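Local coordinates for protein SorB (Sorangium cellulosum, PDB 6B2V) that supplies the pyran synthase domain of module nine of the sorangicin assembly line, a dehydratase-like domain that forms a pyran ring in this polyketide antibiotic, at residues Y173-L181 and L189-A197; V182-A190 and P216-Q224. All blocks are in the same frame, centred on the assembly; numbering follows the deposited sequence.

Contact 1. Residues Y173-L181 and L189-A197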
ATOM      1  N   TYR A 173      -4.359  15.380  -1.390  1.00 23.27           N
ATOM      2  CA  TYR A 173      -5.451  15.040  -0.493  1.00 22.78           C
ATOM      3  C   TYR A 173      -6.788  14.879  -1.208  1.00 23.39           C
ATOM      4  O   TYR A 173      -7.542  14.005  -0.944  1.00 20.99           O
ATOM      5  CB  TYR A 173      -5.601  16.072   0.619  1.00 23.36           C
ATOM      6  CG  TYR A 173      -6.634  15.681   1.628  1.00 22.12           C
ATOM      7  CD1 TYR A 173      -6.323  14.817   2.646  1.00 22.70           C
ATOM      8  CD2 TYR A 173      -7.915  16.141   1.549  1.00 23.77           C
ATOM      9  CE1 TYR A 173      -7.261  14.436   3.551  1.00 23.44           C
ATOM     10  CE2 TYR A 173      -8.867  15.751   2.465  1.00 25.35           C
ATOM     11  CZ  TYR A 173      -8.520  14.900   3.460  1.00 22.13           C
ATOM     12  OH  TYR A 173      -9.450  14.529   4.360  1.00 24.26           O
ATOM     13  N   ASP A 174      -7.020  15.724  -2.192  1.00 24.26           N
ATOM     14  CA  ASP A 174      -8.245  15.686  -2.953  1.00 23.21           C
ATOM     15  C   ASP A 174      -8.416  14.396  -3.733  1.00 24.04           C
ATOM     16  O   ASP A 174      -9.508  14.048  -4.116  1.00 25.56           O
ATOM     17  CB  ASP A 174      -8.287  16.826  -3.950  1.00 29.72           C
ATOM     18  CG  ASP A 174      -8.798  18.141  -3.379  1.00 38.65           C
ATOM     19  OD1 ASP A 174      -9.397  18.202  -2.321  1.00 43.85           O
ATOM     20  OD2 ASP A 174      -8.621  19.141  -4.043  1.00 45.60           O
ATOM     21  N   LYS A 175      -7.305  13.745  -4.044  1.00 19.61           N
ATOM     22  CA  LYS A 175      -7.330  12.505  -4.789  1.00 19.41           C
ATOM     23  C   LYS A 175      -7.471  11.270  -3.911  1.00 17.55           C
ATOM     24  O   LYS A 175      -7.765  10.239  -4.392  1.00 20.30           O
ATOM     25  CB  LYS A 175      -6.093  12.392  -5.656  1.00 21.18           C
ATOM     26  CG  LYS A 175      -5.970  13.493  -6.671  1.00 26.02           C
ATOM     27  CD  LYS A 175      -7.039  13.360  -7.719  1.00 26.84           C
ATOM     28  CE  LYS A 175      -6.825  14.305  -8.900  1.00 33.71           C
ATOM     29  NZ  LYS A 175      -6.183  15.544  -8.431  1.00 41.60           N
ATOM     30  N   LEU A 176      -7.243  11.464  -2.636  1.00 17.64           N
ATOM     31  CA  LEU A 176      -7.452  10.437  -1.654  1.00 15.37           C
ATOM     32  C   LEU A 176      -8.945  10.284  -1.332  1.00 16.85           C
ATOM     33  O   LEU A 176      -9.730  11.101  -1.693  1.00 16.25           O
ATOM     34  CB  LEU A 176      -6.708  10.754  -0.378  1.00 15.94           C
ATOM     35  CG  LEU A 176      -5.201  10.904  -0.475  1.00 17.28           C
ATOM     36  CD1 LEU A 176      -4.612  11.223   0.857  1.00 17.30           C
ATOM     37  CD2 LEU A 176      -4.612   9.675  -1.102  1.00 18.70           C
ATOM     38  N   TRP A 177      -9.276   9.202  -0.660  1.00 11.84           N
ATOM     39  CA  TRP A 177     -10.621   8.912  -0.265  1.00 12.71           C
ATOM     40  C   TRP A 177     -10.970   9.364   1.161  1.00 12.05           C
ATOM     41  O   TRP A 177     -12.065   9.268   1.571  1.00 11.53           O
ATOM     42  CB  TRP A 177     -10.874   7.410  -0.334  1.00 11.95           C
ATOM     43  CG  TRP A 177     -10.838   6.760  -1.696  1.00 11.73           C
ATOM     44  CD1 TRP A 177      -9.985   7.005  -2.701  1.00 13.73           C
ATOM     45  CD2 TRP A 177     -11.703   5.721  -2.154  1.00 11.71           C
ATOM     46  NE1 TRP A 177     -10.272   6.218  -3.754  1.00 14.69           N
ATOM     47  CE2 TRP A 177     -11.307   5.388  -3.428  1.00 14.49           C
ATOM     48  CE3 TRP A 177     -12.759   5.036  -1.592  1.00 13.14           C
ATOM     49  CZ2 TRP A 177     -11.972   4.435  -4.165  1.00 14.76           C
ATOM     50  CZ3 TRP A 177     -13.393   4.092  -2.316  1.00 13.31           C
ATOM     51  CH2 TRP A 177     -13.001   3.805  -3.580  1.00 16.60           C
ATOM     52  N   ILE A 178      -9.985   9.850   1.882  1.00 11.34           N
ATOM     53  CA  ILE A 178     -10.251  10.248   3.244  1.00 11.62           C
ATOM     54  C   ILE A 178     -11.221  11.408   3.398  1.00 11.57           C
ATOM     55  O   ILE A 178     -11.062  12.388   2.770  1.00 13.53           O
ATOM     56  CB  ILE A 178      -8.927  10.551   3.944  1.00 12.39           C
ATOM     57  CG1 ILE A 178      -8.075   9.310   3.893  1.00 15.57           C
ATOM     58  CG2 ILE A 178      -9.165  10.941   5.387  1.00 13.65           C
ATOM     59  CD1 ILE A 178      -6.695   9.562   4.357  1.00 20.45           C
ATOM     60  N   ALA A 179     -12.247  11.218   4.217  1.00 11.11           N
ATOM     61  CA  ALA A 179     -13.240  12.242   4.467  1.00 12.72           C
ATOM     62  C   ALA A 179     -13.245  12.763   5.881  1.00 14.23           C
ATOM     63  O   ALA A 179     -13.667  13.824   6.137  1.00 18.89           O
ATOM     64  CB  ALA A 179     -14.609  11.739   4.169  1.00 15.31           C
ATOM     65  N   SER A 180     -12.816  11.946   6.796  1.00 13.25           N
ATOM     66  CA  SER A 180     -12.698  12.298   8.198  1.00 11.99           C
ATOM     67  C   SER A 180     -11.652  11.423   8.877  1.00 11.24           C
ATOM     68  O   SER A 180     -11.345  10.405   8.400  1.00 11.98           O
ATOM     69  CB  SER A 180     -14.020  12.094   8.949  1.00 13.11           C
ATOM     70  OG  SER A 180     -14.238  10.724   9.150  1.00 18.23           O
ATOM     71  N   LEU A 181     -11.114  11.890   9.992  1.00 10.93           N
ATOM     72  CA  LEU A 181     -10.150  11.149  10.746  1.00 10.60           C
ATOM     73  C   LEU A 181     -10.253  11.379  12.270  1.00 10.16           C
ATOM     74  O   LEU A 181     -10.206  12.461  12.675  1.00 12.01           O
ATOM     75  CB  LEU A 181      -8.750  11.540  10.261  1.00 10.95           C
ATOM     76  CG  LEU A 181      -7.534  10.895  10.937  1.00 12.85           C
ATOM     77  CD1 LEU A 181      -7.546   9.390  10.807  1.00 13.72           C
ATOM     78  CD2 LEU A 181      -6.244  11.386  10.293  1.00 14.88           C
ATOM     79  N   LEU A 189      -9.211   5.899  13.166  1.00  8.38           N
ATOM     80  CA  LEU A 189     -10.287   5.552  12.283  1.00  9.16           C
ATOM     81  C   LEU A 189     -10.587   6.694  11.292  1.00  9.26           C
ATOM     82  O   LEU A 189     -10.902   7.781  11.642  1.00  9.80           O
ATOM     83  CB  LEU A 189     -11.521   5.211  13.091  1.00  9.52           C
ATOM     84  CG  LEU A 189     -12.721   4.679  12.336  1.00  9.16           C
ATOM     85  CD1 LEU A 189     -12.531   3.260  11.875  1.00 10.72           C
ATOM     86  CD2 LEU A 189     -13.980   4.837  13.181  1.00 11.69           C
ATOM     87  N   ALA A 190     -10.471   6.333  10.031  1.00  8.39           N
ATOM     88  CA  ALA A 190     -10.758   7.259   8.939  1.00  8.59           C
ATOM     89  C   ALA A 190     -11.976   6.803   8.167  1.00  9.23           C
ATOM     90  O   ALA A 190     -12.086   5.683   7.891  1.00 10.31           O
ATOM     91  CB  ALA A 190      -9.599   7.338   7.964  1.00 10.73           C
ATOM     92  N   SER A 191     -12.880   7.726   7.899  1.00 10.01           N
ATOM     93  CA  SER A 191     -13.995   7.405   7.038  1.00  9.85           C
ATOM     94  C   SER A 191     -13.603   7.765   5.595  1.00 12.04           C
ATOM     95  O   SER A 191     -12.844   8.643   5.380  1.00 11.83           O
ATOM     96  CB  SER A 191     -15.270   8.066   7.459  1.00 14.80           C
ATOM     97  OG  SER A 191     -15.178   9.403   7.193  1.00 18.31           O
ATOM     98  N   LEU A 192     -14.138   7.008   4.647  1.00 10.16           N
ATOM     99  CA  LEU A 192     -13.807   7.179   3.247  1.00 11.80           C
ATOM    100  C   LEU A 192     -14.984   7.505   2.374  1.00 11.83           C
ATOM    101  O   LEU A 192     -16.041   7.087   2.626  1.00 14.95           O
ATOM    102  CB  LEU A 192     -13.247   5.891   2.661  1.00 12.09           C
ATOM    103  CG  LEU A 192     -12.048   5.317   3.365  1.00 10.42           C
ATOM    104  CD1 LEU A 192     -11.667   4.026   2.687  1.00 13.52           C
ATOM    105  CD2 LEU A 192     -10.862   6.252   3.447  1.00 11.15           C
ATOM    106  N   GLN A 193     -14.721   8.302   1.368  1.00 11.10           N
ATOM    107  CA  GLN A 193     -15.710   8.610   0.334  1.00 15.23           C
ATOM    108  C   GLN A 193     -14.994   8.466  -1.019  1.00 14.82           C
ATOM    109  O   GLN A 193     -13.971   9.029  -1.226  1.00 14.91           O
ATOM    110  CB  GLN A 193     -16.229  10.002   0.499  1.00 18.39           C
ATOM    111  CG  GLN A 193     -17.307  10.377  -0.488  1.00 25.27           C
ATOM    112  CD  GLN A 193     -17.930  11.707  -0.140  1.00 36.67           C
ATOM    113  OE1 GLN A 193     -17.992  12.093   1.025  1.00 38.78           O
ATOM    114  NE2 GLN A 193     -18.347  12.437  -1.160  1.00 36.97           N
ATOM    115  N   ALA A 194     -15.595   7.712  -1.906  1.00 14.45           N
ATOM    116  CA  ALA A 194     -14.978   7.545  -3.178  1.00 17.13           C
ATOM    117  C   ALA A 194     -15.020   8.803  -4.000  1.00 20.28           C
ATOM    118  O   ALA A 194     -15.937   9.531  -3.959  1.00 19.07           O
ATOM    119  CB  ALA A 194     -15.622   6.409  -3.944  1.00 18.77           C
ATOM    120  N   PRO A 195     -14.013   8.965  -4.826  1.00 21.33           N
ATOM    121  CA  PRO A 195     -14.019  10.051  -5.797  1.00 28.68           C
ATOM    122  C   PRO A 195     -15.173   9.820  -6.774  1.00 28.51           C
ATOM    123  O   PRO A 195     -15.609   8.727  -6.976  1.00 29.57           O
ATOM    124  CB  PRO A 195     -12.653   9.894  -6.473  1.00 32.08           C
ATOM    125  CG  PRO A 195     -11.792   9.303  -5.401  1.00 26.41           C
ATOM    126  CD  PRO A 195     -12.712   8.294  -4.786  1.00 21.38           C
ATOM    127  N   SER A 196     -15.731  10.875  -7.337  1.00 34.57           N
ATOM    128  CA  SER A 196     -16.872  10.714  -8.247  1.00 37.60           C
ATOM    129  C   SER A 196     -16.523   9.947  -9.492  1.00 37.25           C
ATOM    130  O   SER A 196     -17.288   9.168  -9.958  1.00 41.27           O
ATOM    131  CB  SER A 196     -17.506  12.053  -8.597  1.00 40.31           C
ATOM    132  OG  SER A 196     -16.548  12.983  -9.030  1.00 44.33           O
ATOM    133  N   ALA A 197     -15.337  10.204  -9.993  1.00 41.24           N
ATOM    134  CA  ALA A 197     -14.822   9.541 -11.172  1.00 41.90           C
ATOM    135  C   ALA A 197     -14.116   8.276 -10.769  1.00 41.38           C
ATOM    136  O   ALA A 197     -13.132   8.303 -10.074  1.00 35.72           O
ATOM    137  CB  ALA A 197     -13.842  10.450 -11.864  1.00 42.22           C
TER
HETATM  138  O   HOH W   1     -13.493   8.937  11.207  1.00 17.01           O
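Ser180 OG is gripped twice: Ser191 OG lies 2.5 Å away in a short hydroxyl-hydroxyl hydrogen bond, and a water hydrogen-bonds to Ser180 OG and donates a second bond to Leu189 O. Both serines carry OG between their backbone N and carbonyl carbon (chi1 74° in Ser180, 71° in Ser191), which brings the two hydroxyls together on one face of the hairpin. The strands 178-181 and 189-192 run antiparallel, their directions 150° apart. Ile178 pairs with Leu192 and Leu181 with Ala190 at non-hydrogen-bonded sites, but Ala179 and Ser180 both face Ser191, a classic beta bulge. Ser191 is therefore bonded on both sides of the bulge: Ala179 N reaches Ser191 O at 2.9 Å, while Ser191 N meets Ser180 O at 3.1 Å. Beyond the strands Gln193 N continues the ladder to Trp177 O, at 2.8 Å. The Trp177 indole covers the extended chain at Ala194 and Pro195: Pro195 CD sits over the five-membered ring, 3.5 Å from its centroid, and Ala194 CB over the six-membered ring, 3.8 Å from its centroid, two CH-pi contacts on the same face. Leu192 CD2 approaches Trp177 CB and Ile178 CG1, on the side where Ile178 also touches helix 207-225. The chemistry thus divides: hydroxyls and a water bridge the hairpin on the serine face, apolar groups fill the face toward the helix, and the Gln193 N to Trp177 O bond carries the pairing past the strand ends, beyond which the indole holds Ala194 and Pro195 by CH-pi contacts.

Contact 2. Residues V182-A190 and P216-Q224; sequences VHSDHEALA and PAIFLSLIQ
Strand 187-190 passes helix 216-224 at 8.5 Å between axes, the two running roughly opposite ways with 145° between their directions, and the hairpin turn at 184-186 meets the last turn of the segment, where Asp185 CA is 6.7 Å from Gln224 CA. At that end Gln224 NE2 donates to Asp185 O over 2.9 Å; the bond is bent, 132° at the hydrogen, and the oxygen is tilted from the amide plane, while Gln224 OE1 is taken by Tyr268 and Arg255. One turn back, Leu220 lays CD2 3.6 Å from His186 O and CD1 against Glu187 N, its CG roughly opposite the backbone N and so carrying both methyls to the 186-187 backbone. Pro216 CG closes the other end against Ala190 CB. Beside this row His183 and Phe219 form a T-shaped pair, planes at 72°, with Phe219 CE1 3.6 Å from His183 CD2 over the imidazole face. His183 ND1 fixes the imidazole's rotation by donating to Ser184 O at 2.8 Å, nearly in the ring plane. Within the turn, Ser184 OG accepts from His186 N in an ST turn, and His186 ND1 donates to Asp185 OD1. This is the helix-on-sheet packing of a hotdog fold: the hairpin lies between strands 156-158 and 250-255, bonded to them through His183 with Ile156 and Ala188 with Ala253, while helix 207-225 also meets helix 160-166 through Phe219 and strand 267-273 through Leu220.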
ATOM      1  N   VAL A 182     -10.376  10.326  13.068  1.00 10.14           N
ATOM      2  CA  VAL A 182     -10.370  10.409  14.506  1.00 10.77           C
ATOM      3  C   VAL A 182      -9.333   9.419  15.048  1.00  9.86           C
ATOM      4  O   VAL A 182      -8.994   8.478  14.441  1.00 10.66           O
ATOM      5  CB  VAL A 182     -11.767  10.157  15.158  1.00  9.93           C
ATOM      6  CG1 VAL A 182     -12.802  11.176  14.710  1.00 11.39           C
ATOM      7  CG2 VAL A 182     -12.250   8.743  14.877  1.00  9.34           C
ATOM      8  N   HIS A 183      -8.846   9.746  16.224  1.00  9.16           N
ATOM      9  CA  HIS A 183      -7.841   8.928  16.818  1.00  9.98           C
ATOM     10  C   HIS A 183      -7.696   9.030  18.336  1.00  9.78           C
ATOM     11  O   HIS A 183      -8.121   9.935  18.914  1.00 10.43           O
ATOM     12  CB  HIS A 183      -6.485   9.243  16.129  1.00  9.03           C
ATOM     13  CG  HIS A 183      -5.845  10.537  16.523  1.00 11.44           C
ATOM     14  ND1 HIS A 183      -4.945  10.611  17.547  1.00 12.17           N
ATOM     15  CD2 HIS A 183      -5.969  11.783  16.033  1.00 14.27           C
ATOM     16  CE1 HIS A 183      -4.522  11.848  17.658  1.00 13.95           C
ATOM     17  NE2 HIS A 183      -5.131  12.584  16.762  1.00 15.64           N
ATOM     18  N   SER A 184      -7.120   7.994  18.885  1.00  8.89           N
ATOM     19  CA  SER A 184      -6.651   7.974  20.267  1.00  9.61           C
ATOM     20  C   SER A 184      -5.111   8.071  20.257  1.00 11.53           C
ATOM     21  O   SER A 184      -4.524   8.422  19.287  1.00 13.41           O
ATOM     22  CB  SER A 184      -7.024   6.697  21.021  1.00  9.80           C
ATOM     23  OG  SER A 184      -6.397   5.617  20.479  1.00 10.59           O
ATOM     24  N   ASP A 185      -4.491   7.737  21.359  1.00 10.85           N
ATOM     25  CA  ASP A 185      -3.041   7.773  21.357  1.00  9.55           C
ATOM     26  C   ASP A 185      -2.412   6.614  20.617  1.00 12.99           C
ATOM     27  O   ASP A 185      -1.260   6.653  20.399  1.00 15.29           O
ATOM     28  CB  ASP A 185      -2.429   7.887  22.767  1.00 12.50           C
ATOM     29  CG  ASP A 185      -2.820   6.786  23.680  1.00 14.11           C
ATOM     30  OD1 ASP A 185      -3.559   5.918  23.326  1.00 13.60           O
ATOM     31  OD2 ASP A 185      -2.373   6.840  24.804  1.00 17.16           O
ATOM     32  N   HIS A 186      -3.174   5.587  20.273  1.00 10.51           N
ATOM     33  CA  HIS A 186      -2.642   4.418  19.609  1.00 10.33           C
ATOM     34  C   HIS A 186      -3.515   3.759  18.514  1.00 11.53           C
ATOM     35  O   HIS A 186      -3.161   2.794  17.979  1.00 11.31           O
ATOM     36  CB  HIS A 186      -2.337   3.326  20.622  1.00 12.12           C
ATOM     37  CG  HIS A 186      -3.557   2.788  21.267  1.00 12.71           C
ATOM     38  ND1 HIS A 186      -4.204   3.455  22.267  1.00 13.95           N
ATOM     39  CD2 HIS A 186      -4.289   1.688  21.014  1.00 13.70           C
ATOM     40  CE1 HIS A 186      -5.257   2.761  22.638  1.00 14.50           C
ATOM     41  NE2 HIS A 186      -5.334   1.688  21.888  1.00 16.00           N
ATOM     42  N   GLU A 187      -4.625   4.384  18.206  1.00 10.11           N
ATOM     43  CA  GLU A 187      -5.575   3.872  17.253  1.00 11.33           C
ATOM     44  C   GLU A 187      -6.184   5.038  16.448  1.00 11.23           C
ATOM     45  O   GLU A 187      -6.319   6.106  16.895  1.00 10.66           O
ATOM     46  CB  GLU A 187      -6.673   3.073  18.017  1.00 10.70           C
ATOM     47  CG  GLU A 187      -7.788   2.385  17.258  1.00 14.16           C
ATOM     48  CD  GLU A 187      -8.630   1.510  18.169  1.00 14.34           C
ATOM     49  OE1 GLU A 187      -8.701   1.806  19.339  1.00 13.72           O
ATOM     50  OE2 GLU A 187      -9.201   0.549  17.683  1.00 17.94           O
ATOM     51  N   ALA A 188      -6.513   4.729  15.206  1.00 11.03           N
ATOM     52  CA  ALA A 188      -7.129   5.699  14.333  1.00 10.11           C
ATOM     53  C   ALA A 188      -8.211   5.092  13.423  1.00 10.12           C
ATOM     54  O   ALA A 188      -8.119   4.004  13.021  1.00 10.46           O
ATOM     55  CB  ALA A 188      -6.074   6.356  13.463  1.00  9.77           C
ATOM     56  N   LEU A 189      -9.211   5.899  13.166  1.00  8.38           N
ATOM     57  CA  LEU A 189     -10.287   5.552  12.283  1.00  9.16           C
ATOM     58  C   LEU A 189     -10.587   6.694  11.292  1.00  9.26           C
ATOM     59  O   LEU A 189     -10.902   7.781  11.642  1.00  9.80           O
ATOM     60  CB  LEU A 189     -11.521   5.211  13.091  1.00  9.52           C
ATOM     61  CG  LEU A 189     -12.721   4.679  12.336  1.00  9.16           C
ATOM     62  CD1 LEU A 189     -12.531   3.260  11.875  1.00 10.72           C
ATOM     63  CD2 LEU A 189     -13.980   4.837  13.181  1.00 11.69           C
ATOM     64  N   ALA A 190     -10.471   6.333  10.031  1.00  8.39           N
ATOM     65  CA  ALA A 190     -10.758   7.259   8.939  1.00  8.59           C
ATOM     66  C   ALA A 190     -11.976   6.803   8.167  1.00  9.23           C
ATOM     67  O   ALA A 190     -12.086   5.683   7.891  1.00 10.31           O
ATOM     68  CB  ALA A 190      -9.599   7.338   7.964  1.00 10.73           C
ATOM     69  N   PRO A 216      -3.591   6.935   7.378  1.00 11.89           N
ATOM     70  CA  PRO A 216      -3.947   6.943   8.790  1.00 12.87           C
ATOM     71  C   PRO A 216      -2.903   6.262   9.682  1.00 12.23           C
ATOM     72  O   PRO A 216      -2.751   6.655  10.779  1.00 12.60           O
ATOM     73  CB  PRO A 216      -5.315   6.254   8.810  1.00 14.70           C
ATOM     74  CG  PRO A 216      -5.852   6.622   7.524  1.00 13.55           C
ATOM     75  CD  PRO A 216      -4.717   6.481   6.569  1.00 13.38           C
ATOM     76  N   ALA A 217      -2.297   5.181   9.191  1.00 12.80           N
ATOM     77  CA  ALA A 217      -1.235   4.494   9.913  1.00 11.97           C
ATOM     78  C   ALA A 217       0.026   5.352  10.044  1.00 13.28           C
ATOM     79  O   ALA A 217       0.638   5.346  11.039  1.00 11.51           O
ATOM     80  CB  ALA A 217      -0.913   3.159   9.243  1.00 12.87           C
ATOM     81  N   ILE A 218       0.381   6.016   8.967  1.00 12.56           N
ATOM     82  CA  ILE A 218       1.517   6.890   9.003  1.00 11.08           C
ATOM     83  C   ILE A 218       1.271   8.084   9.936  1.00 13.11           C
ATOM     84  O   ILE A 218       2.102   8.434  10.692  1.00 12.30           O
ATOM     85  CB  ILE A 218       1.903   7.339   7.605  1.00 12.28           C
ATOM     86  CG1 ILE A 218       2.423   6.165   6.839  1.00 13.47           C
ATOM     87  CG2 ILE A 218       2.929   8.452   7.664  1.00 14.93           C
ATOM     88  CD1 ILE A 218       2.423   6.363   5.358  1.00 16.82           C
ATOM     89  N   PHE A 219       0.064   8.611   9.896  1.00 12.07           N
ATOM     90  CA  PHE A 219      -0.302   9.681  10.780  1.00 12.32           C
ATOM     91  C   PHE A 219      -0.150   9.216  12.243  1.00 13.47           C
ATOM     92  O   PHE A 219       0.390   9.907  13.037  1.00 13.51           O
ATOM     93  CB  PHE A 219      -1.749  10.138  10.437  1.00 13.05           C
ATOM     94  CG  PHE A 219      -2.343  11.093  11.409  1.00 15.45           C
ATOM     95  CD1 PHE A 219      -2.992  10.631  12.489  1.00 17.79           C
ATOM     96  CD2 PHE A 219      -2.211  12.417  11.235  1.00 17.86           C
ATOM     97  CE1 PHE A 219      -3.521  11.482  13.410  1.00 16.68           C
ATOM     98  CE2 PHE A 219      -2.759  13.295  12.142  1.00 19.93           C
ATOM     99  CZ  PHE A 219      -3.404  12.819  13.224  1.00 17.96           C
ATOM    100  N   LEU A 220      -0.585   8.017  12.551  1.00 12.62           N
ATOM    101  CA  LEU A 220      -0.452   7.481  13.875  1.00 12.60           C
ATOM    102  C   LEU A 220       1.023   7.343  14.291  1.00 13.85           C
ATOM    103  O   LEU A 220       1.381   7.621  15.377  1.00 14.71           O
ATOM    104  CB  LEU A 220      -1.156   6.131  13.967  1.00 16.35           C
ATOM    105  CG  LEU A 220      -1.690   5.603  15.247  1.00 19.18           C
ATOM    106  CD1 LEU A 220      -2.486   6.658  15.986  1.00 14.88           C
ATOM    107  CD2 LEU A 220      -2.581   4.446  14.874  1.00 15.04           C
ATOM    108  N   SER A 221       1.855   6.918  13.345  1.00 12.25           N
ATOM    109  CA  SER A 221       3.278   6.744  13.604  1.00 14.07           C
ATOM    110  C   SER A 221       3.872   8.062  14.002  1.00 14.96           C
ATOM    111  O   SER A 221       4.606   8.116  14.892  1.00 15.72           O
ATOM    112  CB  SER A 221       4.007   6.187  12.349  1.00 13.51           C
ATOM    113  OG  SER A 221       5.365   5.872  12.585  1.00 15.86           O
ATOM    114  N   LEU A 222       3.510   9.105  13.298  1.00 14.24           N
ATOM    115  CA  LEU A 222       3.983  10.450  13.617  1.00 14.13           C
ATOM    116  C   LEU A 222       3.504  10.973  14.976  1.00 17.98           C
ATOM    117  O   LEU A 222       4.274  11.416  15.775  1.00 16.57           O
ATOM    118  CB  LEU A 222       3.602  11.428  12.513  1.00 13.77           C
ATOM    119  CG  LEU A 222       4.326  11.158  11.201  1.00 17.27           C
ATOM    120  CD1 LEU A 222       3.712  12.040  10.144  1.00 23.70           C
ATOM    121  CD2 LEU A 222       5.783  11.443  11.312  1.00 19.91           C
ATOM    122  N   ILE A 223       2.142  10.715  15.185  1.00 14.46           N
ATOM    123  CA  ILE A 223       1.799  11.385  16.429  1.00 16.87           C
ATOM    124  C   ILE A 223       2.236  10.572  17.645  1.00 19.56           C
ATOM    125  O   ILE A 223       2.742  11.131  18.617  1.00 18.85           O
ATOM    126  CB  ILE A 223       0.286  11.657  16.525  1.00 20.15           C
ATOM    127  CG1 ILE A 223      -0.495  10.341  16.514  1.00 24.24           C
ATOM    128  CG2 ILE A 223      -0.166  12.559  15.387  1.00 27.20           C
ATOM    129  CD1 ILE A 223      -0.936   9.882  17.887  1.00 29.66           C
ATOM    130  N   GLN A 224       2.489   9.289  17.538  1.00 15.93           N
ATOM    131  CA  GLN A 224       3.070   8.572  18.618  1.00 18.07           C
ATOM    132  C   GLN A 224       4.485   8.971  18.947  1.00 18.80           C
ATOM    133  O   GLN A 224       4.895   8.845  20.048  1.00 21.30           O
ATOM    134  CB  GLN A 224       2.959   7.073  18.427  1.00 19.32           C
ATOM    135  CG  GLN A 224       1.538   6.537  18.533  1.00 18.95           C
ATOM    136  CD  GLN A 224       1.483   5.067  18.878  1.00 16.97           C
ATOM    137  OE1 GLN A 224       1.958   4.284  18.169  1.00 19.79           O
ATOM    138  NE2 GLN A 224       0.939   4.750  20.001  1.00 18.05           N
TER

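Overall arrangement
Both contacts use the hairpin of strands 178-183 and 187-192 in the predicted C-terminal hotdog fold, sharing Leu189 and Ala190. Contact 1 joins the two strands to each other and follows the chain past their open end; contact 2 sets the turn end of the same hairpin on helix 207-225. Each is partly buried, but contact 2 has more buried residues (7 of 12 touching, against 4 of 13). The first combines backbone bonds and a hydroxyl pair with the Trp177 indole over Ala194 and Pro195, whereas the second relies on aliphatic and aromatic side chains with one cross-segment hydrogen bond near the turn. Leu181 CD2 packs 4.0 Å from Phe219 CD1 and Ile178 approaches Pro216, so apolar packing runs between the contacts on the hairpin's helix side.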